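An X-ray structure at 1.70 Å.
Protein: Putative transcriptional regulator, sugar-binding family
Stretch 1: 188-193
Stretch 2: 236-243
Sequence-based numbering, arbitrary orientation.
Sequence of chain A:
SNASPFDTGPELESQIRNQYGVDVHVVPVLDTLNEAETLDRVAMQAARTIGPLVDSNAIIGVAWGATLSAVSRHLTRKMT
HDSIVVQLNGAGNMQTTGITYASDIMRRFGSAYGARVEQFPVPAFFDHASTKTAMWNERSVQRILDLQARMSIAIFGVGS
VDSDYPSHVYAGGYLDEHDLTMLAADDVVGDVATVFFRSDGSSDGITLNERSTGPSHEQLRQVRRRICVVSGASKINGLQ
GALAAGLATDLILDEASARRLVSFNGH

Stretch 1 (188-193) VVGDVA
Stretch 2 (236-243) INGLQGAL

The most unusual feature of this contact is a meeting of two glycines: Gly190 CA lies 4.3 Å from Gly238 CA, so a strand and a helix touch backbone to backbone. The geometry leaves no room for a side chain at Gly190. An ideal CB built on Gly190 would point toward the helix and fall 2.9 Å from Gly238 CA, a clash. Gly190 also adopts phi/psi 173/-172, a nearly fully extended conformation that glycine accommodates easily.

The strand runs through Val192, and residues 236-243 are helical, the helix continuing later in the chain. Their axes approach to 6.3 Å, with an angle of 72° between N-to-C directions and a signed crossing angle of -72°. The closest register is Gly190 against Gly238; further along, Val192 CA and Ala242 CA are 7.5 Å apart, so the segments diverge from the glycine pair. Helical phi/psi values run from -68/-24 at Ile236 to -70/-40 at Leu243, and the backbone is tied by i to i+4 hydrogen bonds, among them Gly241 N to Asn237 O at 3.2 Å and Ala242 N to Gly238 O at 3.0 Å.

No hydrogen bond crosses between the stretches. The nearest polar approach is a CA-H...O contact from Gly238 CA to Val189 O, 3.5 Å long with an angle of 120° at the hydrogen.

Val189 contributes the largest covered area, 68 Å² of the 190 Å² buried in total. Its phi/psi of -116/-12 departs from the extended values of Asp191 (-152/155) and Val192 (-124/128). The CA-to-CB bond of Val189 points toward the helix, and chi1 of -61° (m) places Val189 CG2 3.6 Å from Asn237 O and 4.1 Å from Gly241 CA. Glycine suits this second position too: an ideal CB on Gly241 would come 2.8 Å from Val189 CG2, again a clash. Asn237 is partly exposed, with chi1 -82° (m) and chi2 -30°; its CB packs 4.5 Å from Val189 CB, while its amide remains farther from the strand.

Val192, chi1 162° (t), also points toward the helix, and its CG2 meets Ala242 CB at 4.5 Å in a looser apolar contact between two buried residues. The intervening Asp191 points away, with chi1 82° (p) and chi2 -89°; its carboxylate oxygens are hydrogen-bonded outside this interface. Leu239 (chi1 178°, t; chi2 60°, p) likewise points away from the strand, leaving the small residues Gly238, Gly241 and Ala242 to line the helix surface beside Asn237.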

ATOM      1  N   VAL A 188      -8.119 -14.473  -6.080  1.00 28.03           N
ATOM      2  CA  VAL A 188      -7.475 -13.298  -5.493  1.00 26.13           C
ATOM      3  C   VAL A 188      -6.001 -13.259  -5.894  1.00 26.02           C
ATOM      4  O   VAL A 188      -5.326 -14.288  -5.870  1.00 23.86           O
ATOM      5  CB  VAL A 188      -7.619 -13.297  -3.964  1.00 26.05           C
ATOM      6  CG1 VAL A 188      -6.772 -12.178  -3.336  1.00 20.31           C
ATOM      7  CG2 VAL A 188      -9.087 -13.160  -3.579  1.00 24.81           C
ATOM      8  N   VAL A 189      -5.504 -12.084  -6.281  1.00 20.64           N
ATOM      9  CA  VAL A 189      -4.108 -11.968  -6.712  1.00 19.43           C
ATOM     10  C   VAL A 189      -3.263 -11.079  -5.799  1.00 23.23           C
ATOM     11  O   VAL A 189      -2.038 -11.075  -5.898  1.00 21.97           O
ATOM     12  CB  VAL A 189      -3.969 -11.480  -8.181  1.00 22.09           C
ATOM     13  CG1 VAL A 189      -4.646 -12.466  -9.120  1.00 23.42           C
ATOM     14  CG2 VAL A 189      -4.567 -10.106  -8.354  1.00 21.14           C
ATOM     15  N   GLY A 190      -3.907 -10.334  -4.908  1.00 19.19           N
ATOM     16  CA  GLY A 190      -3.177  -9.385  -4.090  1.00 18.78           C
ATOM     17  C   GLY A 190      -4.061  -8.497  -3.241  1.00 22.00           C
ATOM     18  O   GLY A 190      -5.276  -8.696  -3.158  1.00 18.62           O
ATOM     19  N   ASP A 191      -3.450  -7.502  -2.603  1.00 18.46           N
ATOM     20  CA  ASP A 191      -4.190  -6.619  -1.719  1.00 18.80           C
ATOM     21  C   ASP A 191      -3.559  -5.249  -1.659  1.00 18.07           C
ATOM     22  O   ASP A 191      -2.369  -5.080  -1.920  1.00 17.99           O
ATOM     23  CB  ASP A 191      -4.280  -7.190  -0.285  1.00 21.06           C
ATOM     24  CG  ASP A 191      -3.024  -6.902   0.557  1.00 22.13           C
ATOM     25  OD1 ASP A 191      -2.087  -7.725   0.524  1.00 21.41           O
ATOM     26  OD2 ASP A 191      -2.968  -5.856   1.252  1.00 22.58           O
ATOM     27  N   VAL A 192      -4.384  -4.268  -1.324  1.00 19.97           N
ATOM     28  CA  VAL A 192      -3.880  -2.991  -0.864  1.00 16.83           C
ATOM     29  C   VAL A 192      -4.513  -2.740   0.487  1.00 17.72           C
ATOM     30  O   VAL A 192      -5.737  -2.840   0.635  1.00 18.01           O
ATOM     31  CB  VAL A 192      -4.255  -1.868  -1.828  1.00 17.82           C
ATOM     32  CG1 VAL A 192      -4.125  -0.523  -1.130  1.00 20.41           C
ATOM     33  CG2 VAL A 192      -3.357  -1.935  -3.055  1.00 18.91           C
ATOM     34  N   ALA A 193      -3.676  -2.436   1.479  1.00 17.64           N
ATOM     35  CA  ALA A 193      -4.145  -2.149   2.841  1.00 21.95           C
ATOM     36  C   ALA A 193      -4.960  -3.298   3.453  1.00 20.82           C
ATOM     37  O   ALA A 193      -5.852  -3.075   4.283  1.00 20.68           O
ATOM     38  CB  ALA A 193      -4.950  -0.835   2.855  1.00 24.90           C
ATOM     39  N   ILE A 236       4.438  -9.277  -9.451  1.00 35.83           N
ATOM     40  CA  ILE A 236       3.756  -8.487 -10.469  1.00 31.33           C
ATOM     41  C   ILE A 236       2.258  -8.791 -10.575  1.00 26.93           C
ATOM     42  O   ILE A 236       1.480  -7.945 -11.012  1.00 29.38           O
ATOM     43  CB  ILE A 236       4.444  -8.620 -11.846  1.00 38.10           C
ATOM     44  CG1 ILE A 236       4.574  -7.242 -12.492  1.00 40.71           C
ATOM     45  CG2 ILE A 236       3.687  -9.588 -12.743  1.00 42.77           C
ATOM     46  CD1 ILE A 236       5.252  -6.227 -11.586  1.00 38.97           C
ATOM     47  N   ASN A 237       1.850  -9.987 -10.162  1.00 29.67           N
ATOM     48  CA  ASN A 237       0.432 -10.343 -10.204  1.00 31.14           C
ATOM     49  C   ASN A 237      -0.431  -9.398  -9.378  1.00 20.89           C
ATOM     50  O   ASN A 237      -1.515  -8.991  -9.807  1.00 22.93           O
ATOM     51  CB  ASN A 237       0.217 -11.790  -9.758  1.00 42.79           C
ATOM     52  CG  ASN A 237       0.465 -12.779 -10.874  1.00 59.09           C
ATOM     53  OD1 ASN A 237       0.252 -12.468 -12.049  1.00 64.11           O
ATOM     54  ND2 ASN A 237       0.916 -13.979 -10.518  1.00 63.34           N
ATOM     55  N   GLY A 238       0.068  -9.045  -8.198  1.00 18.83           N
ATOM     56  CA  GLY A 238      -0.627  -8.139  -7.306  1.00 21.21           C
ATOM     57  C   GLY A 238      -0.729  -6.755  -7.920  1.00 19.96           C
ATOM     58  O   GLY A 238      -1.780  -6.116  -7.880  1.00 20.51           O
ATOM     59  N   LEU A 239       0.378  -6.278  -8.483  1.00 20.13           N
ATOM     60  CA  LEU A 239       0.377  -4.953  -9.083  1.00 19.58           C
ATOM     61  C   LEU A 239      -0.594  -4.885 -10.249  1.00 19.16           C
ATOM     62  O   LEU A 239      -1.307  -3.897 -10.408  1.00 19.37           O
ATOM     63  CB  LEU A 239       1.780  -4.558  -9.554  1.00 20.82           C
ATOM     64  CG  LEU A 239       1.856  -3.190 -10.237  1.00 25.18           C
ATOM     65  CD1 LEU A 239       1.394  -2.082  -9.312  1.00 23.57           C
ATOM     66  CD2 LEU A 239       3.271  -2.921 -10.725  1.00 23.77           C
ATOM     67  N   GLN A 240      -0.601  -5.922 -11.080  1.00 18.84           N
ATOM     68  CA  GLN A 240      -1.509  -5.947 -12.226  1.00 21.00           C
ATOM     69  C   GLN A 240      -2.958  -5.770 -11.792  1.00 21.63           C
ATOM     70  O   GLN A 240      -3.720  -5.016 -12.414  1.00 21.86           O
ATOM     71  CB  GLN A 240      -1.362  -7.250 -13.013  1.00 25.93           C
ATOM     72  CG  GLN A 240      -0.195  -7.259 -13.983  1.00 36.42           C
ATOM     73  CD  GLN A 240      -0.087  -8.569 -14.746  1.00 49.52           C
ATOM     74  OE1 GLN A 240       0.113  -9.632 -14.156  1.00 52.66           O
ATOM     75  NE2 GLN A 240      -0.222  -8.497 -16.064  1.00 55.80           N
ATOM     76  N   GLY A 241      -3.331  -6.485 -10.735  1.00 19.43           N
ATOM     77  CA  GLY A 241      -4.669  -6.398 -10.183  1.00 21.72           C
ATOM     78  C   GLY A 241      -4.967  -5.020  -9.620  1.00 21.24           C
ATOM     79  O   GLY A 241      -6.073  -4.500  -9.798  1.00 21.18           O
ATOM     80  N   ALA A 242      -3.998  -4.429  -8.925  1.00 17.35           N
ATOM     81  CA  ALA A 242      -4.221  -3.109  -8.334  1.00 14.83           C
ATOM     82  C   ALA A 242      -4.426  -2.070  -9.417  1.00 18.28           C
ATOM     83  O   ALA A 242      -5.235  -1.162  -9.269  1.00 18.69           O
ATOM     84  CB  ALA A 242      -3.062  -2.705  -7.450  1.00 17.89           C
ATOM     85  N   LEU A 243      -3.666  -2.197 -10.497  1.00 20.24           N
ATOM     86  CA  LEU A 243      -3.802  -1.276 -11.610  1.00 19.56           C
ATOM     87  C   LEU A 243      -5.125  -1.503 -12.320  1.00 23.02           C
ATOM     88  O   LEU A 243      -5.789  -0.546 -12.721  1.00 24.30           O
ATOM     89  CB  LEU A 243      -2.625  -1.428 -12.577  1.00 18.98           C
ATOM     90  CG  LEU A 243      -1.271  -0.945 -12.038  1.00 19.73           C
ATOM     91  CD1 LEU A 243      -0.138  -1.299 -12.991  1.00 20.99           C
ATOM     92  CD2 LEU A 243      -1.285   0.559 -11.749  1.00 20.82           C
TER